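Local coordinates for 43.8 kDa insecticidal crystal protein (Bacillus thuringiensis, PDB 4JP0) that forms one half of a binary insecticidal toxin active on western corn rootworm larvae, whose midgut epithelium is probably the primary target, at residues A[71-76]-A[86-91]; A[107-112]-A[124-129]; A[19-24]-A[45-50]; A[100-105]-A[133-138]. All coordinates share one frame; numbering follows the deposited sequence.

Contact 1: A[71-76]-A[86-91]; sequences NVNNDK and NSIQKW
Asn71 and Gln89 meet through their side-chain amides. Gln89 NE2 donates to Asn71 OD1 at 3.1 Å, with an angle of 157° at the hydrogen. The acceptor lies close to the amide plane of Gln89, while the two amide planes stand 73° apart. Gln89 is held at both ends of its amide: NE2 also donates to Thr81 O, and OE1 accepts from Ser83 N. It opens Gln89-Lys90-Trp91, a QxW sequence of the kind that marks ricin B-type lectins. Asn71 ND2 is spent on Asn78 OD1, so each amide is fixed in its rotation. CG of Asn71 is anti to the backbone N (chi1 177°), beside the carbonyl carbon, and the end of the side chain comes nearer to 86-91.

One backbone bond joins the segments, Val72 N to Ile88 O at 3.2 Å. The 3-10 turn 87-89 thus offers a carbonyl to the strand. Apolar contacts lie near this bond. Val72 CB lies 4.4 Å from Ile88 CB, and Val72 CG2 sits 3.5 Å from Trp91 CH2.

Beyond Val72 the chain reverses in a type I' turn, Asn73 to Lys76, and strand 69-73 pairs with strand 76-80. Val72 and Trp91 also touch Leu123 of strand 121-124, Ile77 of strand 76-80 and Ser104 of strand 99-104.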
# COMPACT_ATOMS: atom_id res chain seq x y z
N ASN A 71 -7.58 21.62 8.24
CA ASN A 71 -6.25 22.10 8.06
C ASN A 71 -6.05 23.30 8.95
O ASN A 71 -6.88 24.19 8.97
CB ASN A 71 -6.12 22.49 6.58
CG ASN A 71 -4.77 23.10 6.23
OD1 ASN A 71 -3.82 22.36 5.88
ND2 ASN A 71 -4.69 24.44 6.22
N VAL A 72 -4.99 23.29 9.74
CA VAL A 72 -4.78 24.36 10.70
C VAL A 72 -3.82 25.41 10.18
O VAL A 72 -2.70 25.09 9.75
CB VAL A 72 -4.22 23.80 12.01
CG1 VAL A 72 -3.94 24.92 13.04
CG2 VAL A 72 -5.17 22.74 12.57
N ASN A 73 -4.25 26.65 10.22
CA ASN A 73 -3.37 27.77 9.86
C ASN A 73 -3.54 28.85 10.90
O ASN A 73 -4.65 29.33 11.10
CB ASN A 73 -3.78 28.36 8.54
CG ASN A 73 -3.47 27.48 7.37
OD1 ASN A 73 -4.35 27.24 6.50
ND2 ASN A 73 -2.22 27.03 7.27
N ASN A 74 -2.47 29.21 11.59
CA ASN A 74 -2.59 30.28 12.59
C ASN A 74 -3.79 30.14 13.53
O ASN A 74 -4.57 31.06 13.71
CB ASN A 74 -2.61 31.62 11.85
CG ASN A 74 -1.33 31.86 11.03
OD1 ASN A 74 -0.23 31.69 11.55
ND2 ASN A 74 -1.47 32.25 9.76
N ASP A 75 -3.93 28.94 14.09
CA ASP A 75 -4.96 28.63 15.08
C ASP A 75 -6.37 28.60 14.57
O ASP A 75 -7.29 28.45 15.36
CB ASP A 75 -4.90 29.59 16.28
CG ASP A 75 -3.53 29.59 16.93
OD1 ASP A 75 -2.91 28.54 17.11
OD2 ASP A 75 -3.03 30.79 17.26
N LYS A 76 -6.54 28.77 13.26
CA LYS A 76 -7.87 28.70 12.69
C LYS A 76 -7.94 27.42 11.88
O LYS A 76 -6.89 26.88 11.53
CB LYS A 76 -8.12 29.92 11.80
CG LYS A 76 -8.08 31.23 12.58
CD LYS A 76 -7.88 32.45 11.70
CE LYS A 76 -6.43 32.76 11.36
NZ LYS A 76 -5.67 33.37 12.49
N ASN A 86 1.91 17.02 5.25
CA ASN A 86 1.55 18.20 6.02
C ASN A 86 1.01 17.86 7.41
O ASN A 86 -0.15 17.46 7.56
CB ASN A 86 0.49 19.02 5.28
CG ASN A 86 0.43 20.44 5.78
OD1 ASN A 86 1.02 20.75 6.81
ND2 ASN A 86 -0.22 21.32 5.02
N SER A 87 1.86 18.07 8.42
CA SER A 87 1.53 17.68 9.80
C SER A 87 0.30 18.39 10.37
O SER A 87 -0.40 17.85 11.23
CB SER A 87 2.74 17.87 10.73
OG SER A 87 2.83 19.21 11.21
N ILE A 88 0.03 19.58 9.85
CA ILE A 88 -1.08 20.38 10.35
C ILE A 88 -2.42 19.86 9.94
O ILE A 88 -3.41 20.55 10.14
CB ILE A 88 -1.00 21.80 9.81
CG1 ILE A 88 -1.17 21.75 8.28
CG2 ILE A 88 0.29 22.48 10.26
CD1 ILE A 88 -1.59 23.12 7.62
N GLN A 89 -2.47 18.71 9.27
CA GLN A 89 -3.78 18.14 8.96
C GLN A 89 -4.03 16.89 9.81
O GLN A 89 -5.04 16.23 9.63
CB GLN A 89 -3.87 17.80 7.48
CG GLN A 89 -3.80 19.05 6.60
CD GLN A 89 -3.72 18.71 5.14
OE1 GLN A 89 -3.50 17.57 4.78
NE2 GLN A 89 -3.89 19.70 4.29
N LYS A 90 -3.11 16.56 10.71
CA LYS A 90 -3.28 15.34 11.54
C LYS A 90 -3.93 15.62 12.90
O LYS A 90 -3.61 16.60 13.58
CB LYS A 90 -1.92 14.65 11.77
CG LYS A 90 -1.20 14.23 10.47
CD LYS A 90 0.01 13.33 10.79
CE LYS A 90 1.13 14.15 11.36
NZ LYS A 90 2.42 13.36 11.68
N TRP A 91 -4.84 14.76 13.32
CA TRP A 91 -5.58 14.97 14.56
C TRP A 91 -5.53 13.76 15.47
O TRP A 91 -5.37 12.62 15.00
CB TRP A 91 -7.07 15.28 14.25
CG TRP A 91 -7.18 16.47 13.34
CD1 TRP A 91 -7.13 16.48 11.99
CD2 TRP A 91 -7.31 17.83 13.75
NE1 TRP A 91 -7.23 17.77 11.52
CE2 TRP A 91 -7.35 18.62 12.59
CE3 TRP A 91 -7.41 18.46 15.00
CZ2 TRP A 91 -7.49 20.01 12.64
CZ3 TRP A 91 -7.55 19.84 15.05
CH2 TRP A 91 -7.57 20.60 13.88

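Contact 2: A[107-112]-A[124-129]; sequences GKVLTA and TDESSN
Thr124 and Val109 form an antiparallel hydrogen-bonded pair in the hairpin of strands 109-112 and 121-124, part of the ricin B-type beta-trefoil. Both backbone bonds of the pair are made. Val109 N donates to Thr124 O at 2.8 Å and Thr124 N to Val109 O at 3.0 Å, the first nearly straight at 172°.

Thr124 has the most surface buried here. Its OG1 is anti to the backbone N (chi1 -166°), and CG2 takes the position between that N and the carbonyl carbon. There CG2 meets Thr111 OG1 at 3.3 Å. The two threonine side chains are set at a slant to each other.

Val109 comes next. Its CG2 lies 3.8 Å from Glu126 CA, and its CG1 lies near the CB and OE1 of Glu126. The carboxylate of Glu126 has its own partner, a salt bridge from OE1 to Lys94 NZ.

Lys108 packs with its aliphatic part, CB lying 3.4 Å from Thr124 O. Its NZ extends to a salt bridge with Asp75 OD1.

Past the paired strands, a water links the two segments. It donates to Gly107 O and accepts from Glu126 N.

Val109 O is gripped twice, since Thr111 OG1 also donates to it at 2.9 Å. Thr124 N and Thr111 OG1 reach this oxygen from opposite faces of its carbonyl plane.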
# COMPACT_ATOMS: atom_id res chain seq x y z
N GLY A 107 -0.37 20.13 19.08
CA GLY A 107 -0.61 20.03 20.49
C GLY A 107 -1.77 20.86 21.05
O GLY A 107 -2.19 20.65 22.21
N LYS A 108 -2.26 21.82 20.28
CA LYS A 108 -3.41 22.63 20.72
C LYS A 108 -4.70 21.86 20.48
O LYS A 108 -4.70 20.88 19.73
CB LYS A 108 -3.45 23.97 19.98
CG LYS A 108 -2.15 24.77 20.24
CD LYS A 108 -2.19 26.20 19.71
CE LYS A 108 -0.79 26.71 19.36
NZ LYS A 108 -0.79 28.16 19.01
N VAL A 109 -5.80 22.32 21.07
CA VAL A 109 -7.04 21.57 20.99
C VAL A 109 -8.16 22.45 20.47
O VAL A 109 -8.14 23.67 20.67
CB VAL A 109 -7.43 20.92 22.36
CG1 VAL A 109 -6.32 19.97 22.91
CG2 VAL A 109 -7.78 22.02 23.43
N LEU A 110 -9.13 21.82 19.82
CA LEU A 110 -10.29 22.52 19.25
C LEU A 110 -11.08 23.18 20.38
O LEU A 110 -11.47 22.52 21.36
CB LEU A 110 -11.18 21.48 18.59
CG LEU A 110 -12.03 21.91 17.43
CD1 LEU A 110 -11.05 22.31 16.30
CD2 LEU A 110 -13.02 20.77 16.99
N THR A 111 -11.33 24.48 20.22
CA THR A 111 -12.00 25.28 21.24
C THR A 111 -13.08 26.21 20.65
O THR A 111 -12.81 27.00 19.73
CB THR A 111 -10.93 26.12 21.90
OG1 THR A 111 -9.90 25.25 22.41
CG2 THR A 111 -11.45 26.83 23.11
N ALA A 112 -14.30 26.15 21.17
CA ALA A 112 -15.35 27.07 20.73
C ALA A 112 -15.18 28.41 21.39
O ALA A 112 -14.99 28.50 22.61
CB ALA A 112 -16.75 26.50 21.05
N THR A 124 -6.54 26.22 20.68
CA THR A 124 -5.80 26.86 21.75
C THR A 124 -5.31 25.84 22.78
O THR A 124 -5.53 24.63 22.63
CB THR A 124 -6.56 28.00 22.39
OG1 THR A 124 -5.64 28.77 23.18
CG2 THR A 124 -7.58 27.46 23.37
N ASP A 125 -4.58 26.30 23.78
CA ASP A 125 -3.99 25.37 24.72
C ASP A 125 -5.06 24.69 25.57
O ASP A 125 -6.04 25.32 25.97
CB ASP A 125 -3.01 26.13 25.57
CG ASP A 125 -2.17 27.06 24.73
OD1 ASP A 125 -1.25 26.57 24.04
OD2 ASP A 125 -2.40 28.28 24.67
N GLU A 126 -4.87 23.40 25.84
CA GLU A 126 -5.85 22.66 26.62
C GLU A 126 -5.88 23.13 28.08
O GLU A 126 -4.81 23.34 28.73
CB GLU A 126 -5.57 21.16 26.56
CG GLU A 126 -6.70 20.38 27.23
CD GLU A 126 -6.63 18.88 27.06
OE1 GLU A 126 -5.74 18.37 26.35
OE2 GLU A 126 -7.50 18.20 27.65
N SER A 127 -7.08 23.35 28.60
CA SER A 127 -7.19 23.76 29.99
C SER A 127 -7.80 22.62 30.83
O SER A 127 -8.30 21.65 30.28
CB SER A 127 -7.94 25.08 30.16
OG SER A 127 -9.24 24.95 29.68
N SER A 128 -7.78 22.76 32.14
CA SER A 128 -8.16 21.69 33.02
C SER A 128 -9.54 21.19 32.81
O SER A 128 -9.71 20.03 32.58
CB SER A 128 -7.98 22.08 34.47
OG SER A 128 -6.65 22.36 34.69
N ASN A 129 -10.46 22.19 32.89
CA ASN A 129 -11.70 21.66 32.38
C ASN A 129 -12.70 22.59 31.75
O ASN A 129 -13.52 23.20 32.39
CB ASN A 129 -12.39 20.67 33.26
CG ASN A 129 -13.58 20.08 32.58
OD1 ASN A 129 -14.10 20.65 31.63
ND2 ASN A 129 -13.98 18.91 33.02
O HOH W 1 -2.65 22.08 24.55

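Contact 3: A[19-24]-A[45-50]; sequences AATYLS and LKWFLF
The indole of Trp47 meets strand 18-22 with its edge. Ala19 O and Thr21 CG2 both lie at that edge, in the ring plane. Outside the two segments, Trp47 also packs edge-to-face with the ring of Trp70.

Trp47 NE1 donates to Ala19 O at 3.3 Å, with an angle of 155° at the hydrogen. The oxygen is only 4° out of the indole plane. Seen from the carbonyl, the donor stands well above the plane of the C=O group. Further round the rim, Trp47 CH2 touches Thr21 CG2 at 3.6 Å, and CZ2 comes to 4.1 Å from Ala20 CA.

A water lies 2.8 Å from Ala19 O and 2.7 Å from Leu45 O, placed to donate to either.

Leu45 reaches Ala20 with one branch. Its CD2 is 3.4 Å from Ala20 CB, tighter than usual van der Waals contact. Thr21 OG1 is engaged with Asn65 OD1.

The short strand segments 19-22 and 47-50 run at 110° to each other, their axes 10.7 Å apart. Strands 18-22 and 43-52 belong to the same curled antiparallel sheet, with strand 6-12 also touching Trp47. Trp47 is a buried tryptophan in a strand of the ricin B-type beta-trefoil. Leu45-Lys46-Trp47 probably takes the place of a QxW sequence there, with leucine where glutamine is usual.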
# COMPACT_ATOMS: atom_id res chain seq x y z
N ALA A 19 -19.83 21.86 13.85
CA ALA A 19 -18.73 22.26 12.99
C ALA A 19 -19.24 22.21 11.55
O ALA A 19 -19.89 21.21 11.14
CB ALA A 19 -17.54 21.30 13.18
N ALA A 20 -18.92 23.24 10.77
CA ALA A 20 -19.52 23.38 9.43
C ALA A 20 -18.62 24.11 8.44
O ALA A 20 -17.84 24.96 8.83
CB ALA A 20 -20.81 24.19 9.57
N THR A 21 -18.73 23.79 7.15
CA THR A 21 -18.09 24.60 6.12
C THR A 21 -19.17 25.11 5.19
O THR A 21 -20.26 24.51 5.11
CB THR A 21 -17.10 23.79 5.26
OG1 THR A 21 -17.67 22.54 4.91
CG2 THR A 21 -15.87 23.43 6.01
N TYR A 22 -18.87 26.18 4.44
CA TYR A 22 -19.82 26.72 3.45
C TYR A 22 -19.72 25.78 2.25
O TYR A 22 -18.62 25.46 1.83
CB TYR A 22 -19.41 28.13 2.98
CG TYR A 22 -19.68 29.30 3.92
CD1 TYR A 22 -19.98 30.58 3.41
CD2 TYR A 22 -19.60 29.16 5.29
CE1 TYR A 22 -20.21 31.65 4.26
CE2 TYR A 22 -19.84 30.24 6.14
CZ TYR A 22 -20.14 31.47 5.61
OH TYR A 22 -20.38 32.53 6.46
N LEU A 23 -20.84 25.33 1.69
CA LEU A 23 -20.78 24.36 0.60
C LEU A 23 -20.23 24.90 -0.71
O LEU A 23 -19.67 24.15 -1.51
CB LEU A 23 -22.20 23.86 0.26
CG LEU A 23 -22.82 22.80 1.13
CD1 LEU A 23 -24.24 22.54 0.68
CD2 LEU A 23 -21.99 21.50 1.11
N SER A 24 -20.42 26.19 -0.93
CA SER A 24 -20.11 26.77 -2.21
C SER A 24 -18.75 27.44 -2.28
O SER A 24 -18.41 28.04 -3.31
CB SER A 24 -21.24 27.71 -2.61
OG SER A 24 -22.36 26.93 -3.00
N LEU A 45 -22.22 19.81 7.26
CA LEU A 45 -21.92 19.41 8.64
C LEU A 45 -21.37 17.99 8.73
O LEU A 45 -21.23 17.47 9.84
CB LEU A 45 -23.20 19.44 9.50
CG LEU A 45 -24.09 20.68 9.44
CD1 LEU A 45 -25.27 20.60 10.42
CD2 LEU A 45 -23.26 21.88 9.70
N LYS A 46 -21.05 17.37 7.59
CA LYS A 46 -20.73 15.94 7.55
C LYS A 46 -19.25 15.74 7.39
O LYS A 46 -18.68 16.28 6.46
CB LYS A 46 -21.45 15.24 6.39
CG LYS A 46 -22.98 15.14 6.59
CD LYS A 46 -23.64 14.39 5.44
CE LYS A 46 -25.17 14.45 5.55
NZ LYS A 46 -25.84 13.54 4.57
N TRP A 47 -18.68 14.92 8.27
CA TRP A 47 -17.25 14.70 8.32
C TRP A 47 -16.93 13.20 8.29
O TRP A 47 -17.67 12.39 8.87
CB TRP A 47 -16.65 15.35 9.60
CG TRP A 47 -17.05 16.73 9.69
CD1 TRP A 47 -17.96 17.28 10.57
CD2 TRP A 47 -16.61 17.79 8.85
NE1 TRP A 47 -18.10 18.62 10.31
CE2 TRP A 47 -17.31 18.95 9.24
CE3 TRP A 47 -15.72 17.87 7.75
CZ2 TRP A 47 -17.14 20.19 8.58
CZ3 TRP A 47 -15.54 19.11 7.11
CH2 TRP A 47 -16.24 20.25 7.55
N PHE A 48 -15.87 12.84 7.57
CA PHE A 48 -15.44 11.43 7.49
C PHE A 48 -14.06 11.31 8.07
O PHE A 48 -13.14 12.08 7.69
CB PHE A 48 -15.45 10.94 6.03
CG PHE A 48 -15.51 9.46 5.90
CD1 PHE A 48 -16.73 8.83 5.65
CD2 PHE A 48 -14.35 8.68 5.99
CE1 PHE A 48 -16.80 7.45 5.52
CE2 PHE A 48 -14.42 7.29 5.87
CZ PHE A 48 -15.65 6.68 5.63
N LEU A 49 -13.90 10.40 9.02
CA LEU A 49 -12.61 10.21 9.66
C LEU A 49 -11.84 9.12 8.94
O LEU A 49 -12.38 8.05 8.71
CB LEU A 49 -12.79 9.75 11.09
CG LEU A 49 -13.55 10.65 12.04
CD1 LEU A 49 -13.45 10.06 13.46
CD2 LEU A 49 -12.94 12.05 11.98
N PHE A 50 -10.61 9.41 8.54
CA PHE A 50 -9.71 8.33 8.03
C PHE A 50 -8.58 8.11 9.03
O PHE A 50 -8.01 9.08 9.55
CB PHE A 50 -9.13 8.70 6.69
CG PHE A 50 -10.15 8.65 5.55
CD1 PHE A 50 -10.57 9.81 4.94
CD2 PHE A 50 -10.66 7.45 5.12
CE1 PHE A 50 -11.45 9.77 3.87
CE2 PHE A 50 -11.58 7.41 4.06
CZ PHE A 50 -11.96 8.58 3.44
O HOH W 2 -20.79 18.79 12.14

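Contact 4: A[100-105]-A[133-138]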
# COMPACT_ATOMS: atom_id res chain seq x y z
N TYR A 100 -15.30 14.25 23.75
CA TYR A 100 -13.95 14.08 23.22
C TYR A 100 -13.21 15.38 23.13
O TYR A 100 -13.79 16.43 22.90
CB TYR A 100 -14.00 13.56 21.78
CG TYR A 100 -14.55 12.16 21.60
CD1 TYR A 100 -15.87 11.96 21.23
CD2 TYR A 100 -13.74 11.06 21.76
CE1 TYR A 100 -16.37 10.69 21.03
CE2 TYR A 100 -14.24 9.78 21.55
CZ TYR A 100 -15.55 9.59 21.19
OH TYR A 100 -16.04 8.31 21.00
N VAL A 101 -11.89 15.30 23.29
CA VAL A 101 -11.02 16.44 23.05
C VAL A 101 -10.40 16.18 21.69
O VAL A 101 -9.97 15.03 21.40
CB VAL A 101 -9.89 16.52 24.11
CG1 VAL A 101 -8.80 17.57 23.72
CG2 VAL A 101 -10.51 16.83 25.49
N ILE A 102 -10.40 17.20 20.82
CA ILE A 102 -9.86 17.04 19.48
C ILE A 102 -8.58 17.84 19.44
O ILE A 102 -8.59 19.05 19.59
CB ILE A 102 -10.88 17.47 18.39
CG1 ILE A 102 -12.10 16.54 18.45
CG2 ILE A 102 -10.24 17.38 17.01
CD1 ILE A 102 -13.36 17.03 17.66
N GLN A 103 -7.47 17.14 19.27
CA GLN A 103 -6.18 17.79 19.39
C GLN A 103 -5.40 17.78 18.07
O GLN A 103 -5.25 16.74 17.41
CB GLN A 103 -5.38 17.07 20.46
CG GLN A 103 -3.95 17.61 20.69
CD GLN A 103 -3.28 16.93 21.85
OE1 GLN A 103 -3.79 16.95 22.97
NE2 GLN A 103 -2.13 16.30 21.60
N SER A 104 -4.89 18.95 17.70
CA SER A 104 -4.05 19.06 16.51
C SER A 104 -2.66 18.43 16.75
O SER A 104 -2.20 18.29 17.90
CB SER A 104 -3.88 20.55 16.13
OG SER A 104 -2.84 20.71 15.16
N ASP A 105 -2.01 18.04 15.67
CA ASP A 105 -0.62 17.62 15.72
C ASP A 105 0.27 18.64 16.43
O ASP A 105 1.28 18.27 17.02
CB ASP A 105 -0.05 17.45 14.31
CG ASP A 105 1.31 16.80 14.34
OD1 ASP A 105 2.34 17.48 14.12
OD2 ASP A 105 1.41 15.60 14.67
N GLN A 133 -13.98 23.01 25.15
CA GLN A 133 -12.99 22.18 24.49
C GLN A 133 -13.48 20.72 24.43
O GLN A 133 -12.72 19.82 24.09
CB GLN A 133 -11.66 22.30 25.27
CG GLN A 133 -11.05 23.72 25.09
CD GLN A 133 -9.72 23.87 25.78
OE1 GLN A 133 -9.42 23.13 26.70
NE2 GLN A 133 -8.88 24.79 25.29
N GLN A 134 -14.77 20.49 24.69
CA GLN A 134 -15.30 19.14 24.62
C GLN A 134 -16.28 19.02 23.42
O GLN A 134 -17.08 19.92 23.19
CB GLN A 134 -16.03 18.73 25.90
CG GLN A 134 -15.34 19.11 27.23
CD GLN A 134 -13.95 18.55 27.33
OE1 GLN A 134 -13.76 17.35 27.12
NE2 GLN A 134 -12.97 19.40 27.69
N TRP A 135 -16.23 17.89 22.73
CA TRP A 135 -16.94 17.70 21.47
C TRP A 135 -17.61 16.34 21.41
O TRP A 135 -17.09 15.35 21.93
CB TRP A 135 -15.92 17.80 20.30
CG TRP A 135 -15.21 19.13 20.30
CD1 TRP A 135 -14.11 19.45 20.99
CD2 TRP A 135 -15.68 20.33 19.69
NE1 TRP A 135 -13.81 20.79 20.83
CE2 TRP A 135 -14.76 21.36 20.03
CE3 TRP A 135 -16.74 20.64 18.83
CZ2 TRP A 135 -14.89 22.67 19.57
CZ3 TRP A 135 -16.87 21.94 18.35
CH2 TRP A 135 -15.94 22.95 18.73
N ASN A 136 -18.76 16.30 20.72
CA ASN A 136 -19.51 15.09 20.54
C ASN A 136 -19.50 14.70 19.10
O ASN A 136 -19.59 15.56 18.24
CB ASN A 136 -20.95 15.34 20.98
CG ASN A 136 -21.04 15.63 22.47
OD1 ASN A 136 -20.45 14.91 23.30
ND2 ASN A 136 -21.74 16.69 22.82
N LEU A 137 -19.42 13.38 18.85
CA LEU A 137 -19.47 12.85 17.49
C LEU A 137 -20.74 12.06 17.32
O LEU A 137 -21.02 11.11 18.10
CB LEU A 137 -18.22 12.01 17.18
CG LEU A 137 -17.06 12.82 16.56
CD1 LEU A 137 -16.44 13.78 17.53
CD2 LEU A 137 -15.98 11.87 16.00
N THR A 138 -21.53 12.45 16.32
CA THR A 138 -22.79 11.79 16.08
C THR A 138 -22.72 11.08 14.73
O THR A 138 -22.46 11.72 13.73
CB THR A 138 -23.89 12.87 16.01
OG1 THR A 138 -23.93 13.59 17.25
CG2 THR A 138 -25.29 12.23 15.86
O HOH W 3 -10.88 19.76 22.02
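Ile102 CG1 (chi1 -64°) and Trp135 CG are each anti to the carbonyl carbon of their own residue, and the two side chains meet at about a right angle. Ile102 CD1 lies 3.8 Å from Trp135 CB and equally near its CG. It approaches the indole obliquely. Tyr100 O lies at the edge of the same ring, in its plane.

Tyr100 and Trp135 form a single antiparallel bridge. Tyr100 N donates to Trp135 O and Trp135 N to Tyr100 O, both at 2.8 Å. Both bonds are clearly bent, the first to 131° at the hydrogen, although each donor lies in the plane of the carbonyl it meets. The strands diverge at once, for their short axes stand at 99°.

Leu137 CD1 lies beside the bridge, 4.2 Å from Tyr100 CD1 and 4.5 Å from Ile102 CD1. The side chains of Tyr100 and Leu137 also cross at about a right angle. On Val101, CG2 touches Gln134 OE1 at 3.7 Å; that oxygen accepts a hydrogen bond from Asn96 ND2.

Where direct pairing ends, a water accepts from Ile102 N and lies 2.8 Å from Gln133 O, to which it can donate. Ile102 and Trp135 are buried. Gln133 bonds Asp125 O and Ser127 N, and Trp135 NE1 bonds Leu110 O. Gln133-Gln134-Trp135 is a QxW sequence, the signature repeat of the ricin B-type beta-trefoil.

All four contacts lie on the same side of the chain's centre, in the beta-trefoil part of the toxin. Contact 3 closes first along the chain, then contact 1. Contact 2 is nested within the loop closed by contact 4. Contacts 2 and 4 are closest, their centres 9 Å apart, and consecutive strands 99-104 and 109-112 join them. The centre of contact 1 is about 14 Å from the centres of contacts 2 and 4, and contact 1 touches contact 4 where Trp91 packs on Ile102. Contacts 3 and 4 reach the same curled sheet and touch through Leu49 and Leu137, their centres about 15 Å apart. The four contacts join strands from residue 18 to residue 142 of the beta-trefoil.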